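Long-range contact in tylactone synthase starter module and modules 1 & 2 (Streptomyces fradiae, PDB 2Z5L), which probably reduces the beta-keto group of a carrier-bound polyketide intermediate with NADPH, as the first ketoreductase of tylosin biosynthesis, and sets its stereochemistry: residues E156-F168 and A409-A421. Sequence-based numbering, arbitrary orientation.
Sequences ETPQDAGAQLWGF and AALDALAERRRAA
Arg417 reaches back along its own helix to the backbone of the loop 156-159, where its NH1 donates a nearly straight hydrogen bond (163°) to Pro158 O at 2.9 Å. A bend at chi3 turns the guanidinium over Leu414 CA and brings its edge to Pro158 O, which lies almost in the guanidinium plane. NH1 also donates to a water at 2.8 Å, and that water gives its own hydrogens to Asp160 OD2 and Ala410 O, bridging the first turn of helix 160-175 to the partner helix. Beside the arginine, Pro158 CG packs 3.5 Å from Glu416 CB and against the Glu416 carboxylate, OE2 at 3.2 Å, and on Ala413. Further along, small residues let the axes of helix segments 160-168 and 409-419 come within 8.3 Å, their N-to-C directions 141° apart: Ala163 CB meets Ala413 CB at 3.7 Å, and Ala409 CB sits against Ala163 O and Gly167 CA, where a CB would run into it. The contact joins two halves of the ketoreductase, both related to the Rossmann fold of short-chain dehydrogenases: helix 402-419 belongs to the catalytic half, helix 160-175 to what is probably the structural half. Asp160 is steadied by Gln164, one turn on, whose NE2 donates to OD1 on its syn side at 2.7 Å, about 33° out of the carboxylate plane, while its CG touches Ala410 CB. Gln164 in turn packs on Phe359 and Arg363 of helix 356-376.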
# COMPACT_ATOMS: atom_id res chain seq x y z
N GLU A 156 -15.60 1.08 10.83
CA GLU A 156 -14.97 1.91 9.80
C GLU A 156 -14.06 1.08 8.90
O GLU A 156 -13.42 0.12 9.34
CB GLU A 156 -14.17 3.07 10.43
CG GLU A 156 -12.83 2.67 11.03
CD GLU A 156 -12.21 3.75 11.91
OE1 GLU A 156 -11.00 3.65 12.22
OE2 GLU A 156 -12.92 4.70 12.31
N THR A 157 -14.02 1.45 7.63
CA THR A 157 -13.20 0.75 6.66
C THR A 157 -12.29 1.74 5.96
O THR A 157 -12.56 2.95 5.95
CB THR A 157 -14.08 0.06 5.61
OG1 THR A 157 -14.81 1.05 4.88
CG2 THR A 157 -15.08 -0.87 6.30
N PRO A 158 -11.17 1.26 5.39
CA PRO A 158 -10.21 2.11 4.69
C PRO A 158 -10.67 2.46 3.28
O PRO A 158 -10.96 1.58 2.48
CB PRO A 158 -8.95 1.24 4.68
CG PRO A 158 -9.53 -0.15 4.56
CD PRO A 158 -10.68 -0.13 5.53
N GLN A 159 -10.75 3.75 2.97
CA GLN A 159 -11.18 4.16 1.64
C GLN A 159 -9.91 4.27 0.77
O GLN A 159 -8.84 4.65 1.25
CB GLN A 159 -11.94 5.49 1.72
CG GLN A 159 -12.88 5.75 0.53
CD GLN A 159 -14.20 4.95 0.59
OE1 GLN A 159 -14.22 3.76 0.91
NE2 GLN A 159 -15.30 5.62 0.26
N ASP A 160 -10.04 3.93 -0.51
CA ASP A 160 -8.91 3.94 -1.45
C ASP A 160 -7.97 5.15 -1.44
O ASP A 160 -6.80 5.05 -1.05
CB ASP A 160 -9.43 3.71 -2.87
CG ASP A 160 -8.31 3.39 -3.86
OD1 ASP A 160 -7.96 4.28 -4.67
OD2 ASP A 160 -7.79 2.27 -3.80
N ALA A 161 -8.49 6.29 -1.88
CA ALA A 161 -7.70 7.53 -1.93
C ALA A 161 -6.81 7.71 -0.70
O ALA A 161 -5.60 7.91 -0.82
CB ALA A 161 -8.64 8.73 -2.10
N GLY A 162 -7.39 7.64 0.50
CA GLY A 162 -6.59 7.81 1.70
C GLY A 162 -5.56 6.73 1.94
O GLY A 162 -4.45 7.01 2.40
N ALA A 163 -5.92 5.47 1.67
CA ALA A 163 -4.99 4.36 1.88
C ALA A 163 -3.75 4.49 1.00
O ALA A 163 -2.65 4.15 1.42
CB ALA A 163 -5.70 3.02 1.59
N GLN A 164 -3.94 4.98 -0.22
CA GLN A 164 -2.84 5.16 -1.16
C GLN A 164 -1.79 6.14 -0.64
O GLN A 164 -0.58 5.88 -0.73
CB GLN A 164 -3.36 5.67 -2.50
CG GLN A 164 -4.01 4.62 -3.38
CD GLN A 164 -4.20 5.13 -4.81
OE1 GLN A 164 -3.26 5.66 -5.40
NE2 GLN A 164 -5.40 4.97 -5.36
N LEU A 165 -2.26 7.26 -0.11
CA LEU A 165 -1.40 8.32 0.43
C LEU A 165 -0.56 7.83 1.60
O LEU A 165 0.61 8.20 1.75
CB LEU A 165 -2.26 9.52 0.88
CG LEU A 165 -2.05 10.89 0.23
CD1 LEU A 165 -2.73 11.95 1.09
CD2 LEU A 165 -0.56 11.20 0.10
N TRP A 166 -1.16 7.02 2.47
CA TRP A 166 -0.39 6.50 3.60
C TRP A 166 0.72 5.63 3.05
O TRP A 166 1.85 5.67 3.53
CB TRP A 166 -1.28 5.72 4.55
CG TRP A 166 -2.02 6.62 5.50
CD1 TRP A 166 -2.98 7.55 5.18
CD2 TRP A 166 -1.84 6.69 6.91
NE1 TRP A 166 -3.40 8.19 6.32
CE2 TRP A 166 -2.72 7.68 7.39
CE3 TRP A 166 -1.01 6.01 7.82
CZ2 TRP A 166 -2.80 8.02 8.74
CZ3 TRP A 166 -1.09 6.34 9.17
CH2 TRP A 166 -1.98 7.34 9.61
N GLY A 167 0.40 4.86 2.00
CA GLY A 167 1.40 4.01 1.39
C GLY A 167 2.56 4.83 0.88
O GLY A 167 3.72 4.54 1.17
N PHE A 168 2.25 5.87 0.12
CA PHE A 168 3.26 6.75 -0.44
C PHE A 168 3.98 7.52 0.65
O PHE A 168 5.19 7.77 0.56
CB PHE A 168 2.60 7.76 -1.37
CG PHE A 168 3.54 8.80 -1.87
CD1 PHE A 168 4.44 8.49 -2.88
CD2 PHE A 168 3.56 10.06 -1.30
CE1 PHE A 168 5.36 9.43 -3.33
CE2 PHE A 168 4.47 11.00 -1.74
CZ PHE A 168 5.38 10.69 -2.76
N ALA A 409 -0.80 -0.53 -1.25
CA ALA A 409 -1.61 -0.07 -0.13
C ALA A 409 -3.10 -0.16 -0.54
O ALA A 409 -3.94 -0.56 0.26
CB ALA A 409 -1.25 1.38 0.23
N ALA A 410 -3.42 0.17 -1.79
CA ALA A 410 -4.81 0.11 -2.27
C ALA A 410 -5.39 -1.30 -2.37
O ALA A 410 -6.61 -1.50 -2.23
CB ALA A 410 -4.96 0.81 -3.62
N LEU A 411 -4.55 -2.29 -2.67
CA LEU A 411 -5.03 -3.65 -2.76
C LEU A 411 -5.51 -4.07 -1.37
O LEU A 411 -6.55 -4.71 -1.23
CB LEU A 411 -3.91 -4.61 -3.22
CG LEU A 411 -3.49 -4.55 -4.69
CD1 LEU A 411 -2.37 -5.53 -4.97
CD2 LEU A 411 -4.70 -4.86 -5.57
N ASP A 412 -4.75 -3.69 -0.35
CA ASP A 412 -5.09 -4.02 1.03
C ASP A 412 -6.43 -3.42 1.47
O ASP A 412 -7.27 -4.11 2.05
CB ASP A 412 -3.98 -3.57 1.99
CG ASP A 412 -2.60 -4.13 1.61
OD1 ASP A 412 -2.54 -5.14 0.88
OD2 ASP A 412 -1.59 -3.56 2.04
N ALA A 413 -6.64 -2.14 1.17
CA ALA A 413 -7.89 -1.47 1.55
C ALA A 413 -9.09 -2.16 0.91
O ALA A 413 -10.15 -2.28 1.53
CB ALA A 413 -7.84 0.01 1.15
N LEU A 414 -8.92 -2.57 -0.34
CA LEU A 414 -9.96 -3.26 -1.08
C LEU A 414 -10.31 -4.55 -0.37
O LEU A 414 -11.49 -4.93 -0.29
CB LEU A 414 -9.50 -3.56 -2.51
CG LEU A 414 -10.44 -4.43 -3.36
CD1 LEU A 414 -11.73 -3.69 -3.68
CD2 LEU A 414 -9.73 -4.81 -4.67
N ALA A 415 -9.30 -5.22 0.18
CA ALA A 415 -9.52 -6.46 0.91
C ALA A 415 -10.41 -6.17 2.11
O ALA A 415 -11.43 -6.82 2.32
CB ALA A 415 -8.19 -7.04 1.37
N GLU A 416 -10.01 -5.16 2.89
CA GLU A 416 -10.76 -4.75 4.08
C GLU A 416 -12.19 -4.37 3.73
O GLU A 416 -13.13 -4.86 4.35
CB GLU A 416 -10.08 -3.55 4.77
CG GLU A 416 -8.64 -3.81 5.20
CD GLU A 416 -8.13 -2.80 6.23
OE1 GLU A 416 -8.61 -2.81 7.38
OE2 GLU A 416 -7.24 -2.00 5.89
N ARG A 417 -12.35 -3.51 2.73
CA ARG A 417 -13.69 -3.12 2.35
C ARG A 417 -14.54 -4.29 1.90
O ARG A 417 -15.75 -4.33 2.15
CB ARG A 417 -13.65 -2.05 1.26
CG ARG A 417 -13.06 -0.72 1.73
CD ARG A 417 -13.41 0.38 0.76
NE ARG A 417 -13.00 0.07 -0.61
CZ ARG A 417 -11.75 0.14 -1.06
NH1 ARG A 417 -10.78 0.52 -0.25
NH2 ARG A 417 -11.47 -0.14 -2.33
N ARG A 418 -13.92 -5.25 1.22
CA ARG A 418 -14.66 -6.43 0.73
C ARG A 418 -15.20 -7.31 1.85
O ARG A 418 -16.39 -7.62 1.88
CB ARG A 418 -13.77 -7.29 -0.18
CG ARG A 418 -13.74 -6.86 -1.63
CD ARG A 418 -12.90 -7.82 -2.46
NE ARG A 418 -13.48 -9.16 -2.56
CZ ARG A 418 -14.46 -9.49 -3.40
NH1 ARG A 418 -14.96 -8.59 -4.23
NH2 ARG A 418 -14.93 -10.74 -3.42
N ARG A 419 -14.31 -7.72 2.74
CA ARG A 419 -14.69 -8.57 3.84
C ARG A 419 -15.77 -7.93 4.69
O ARG A 419 -16.83 -8.52 4.90
CB ARG A 419 -13.46 -8.91 4.67
CG ARG A 419 -12.48 -9.82 3.95
CD ARG A 419 -12.98 -11.26 3.93
NE ARG A 419 -12.82 -11.88 5.24
CZ ARG A 419 -11.68 -12.41 5.68
NH1 ARG A 419 -10.61 -12.43 4.90
NH2 ARG A 419 -11.61 -12.89 6.91
N ALA A 420 -15.52 -6.72 5.17
CA ALA A 420 -16.49 -6.01 6.00
C ALA A 420 -17.82 -5.85 5.27
O ALA A 420 -18.82 -5.44 5.87
CB ALA A 420 -15.94 -4.65 6.42
N ALA A 421 -17.84 -6.18 3.99
CA ALA A 421 -19.05 -6.08 3.18
C ALA A 421 -19.65 -7.46 2.91
O ALA A 421 -20.61 -7.60 2.14
CB ALA A 421 -18.73 -5.38 1.86
O HOH W 1 -8.56 0.44 -1.96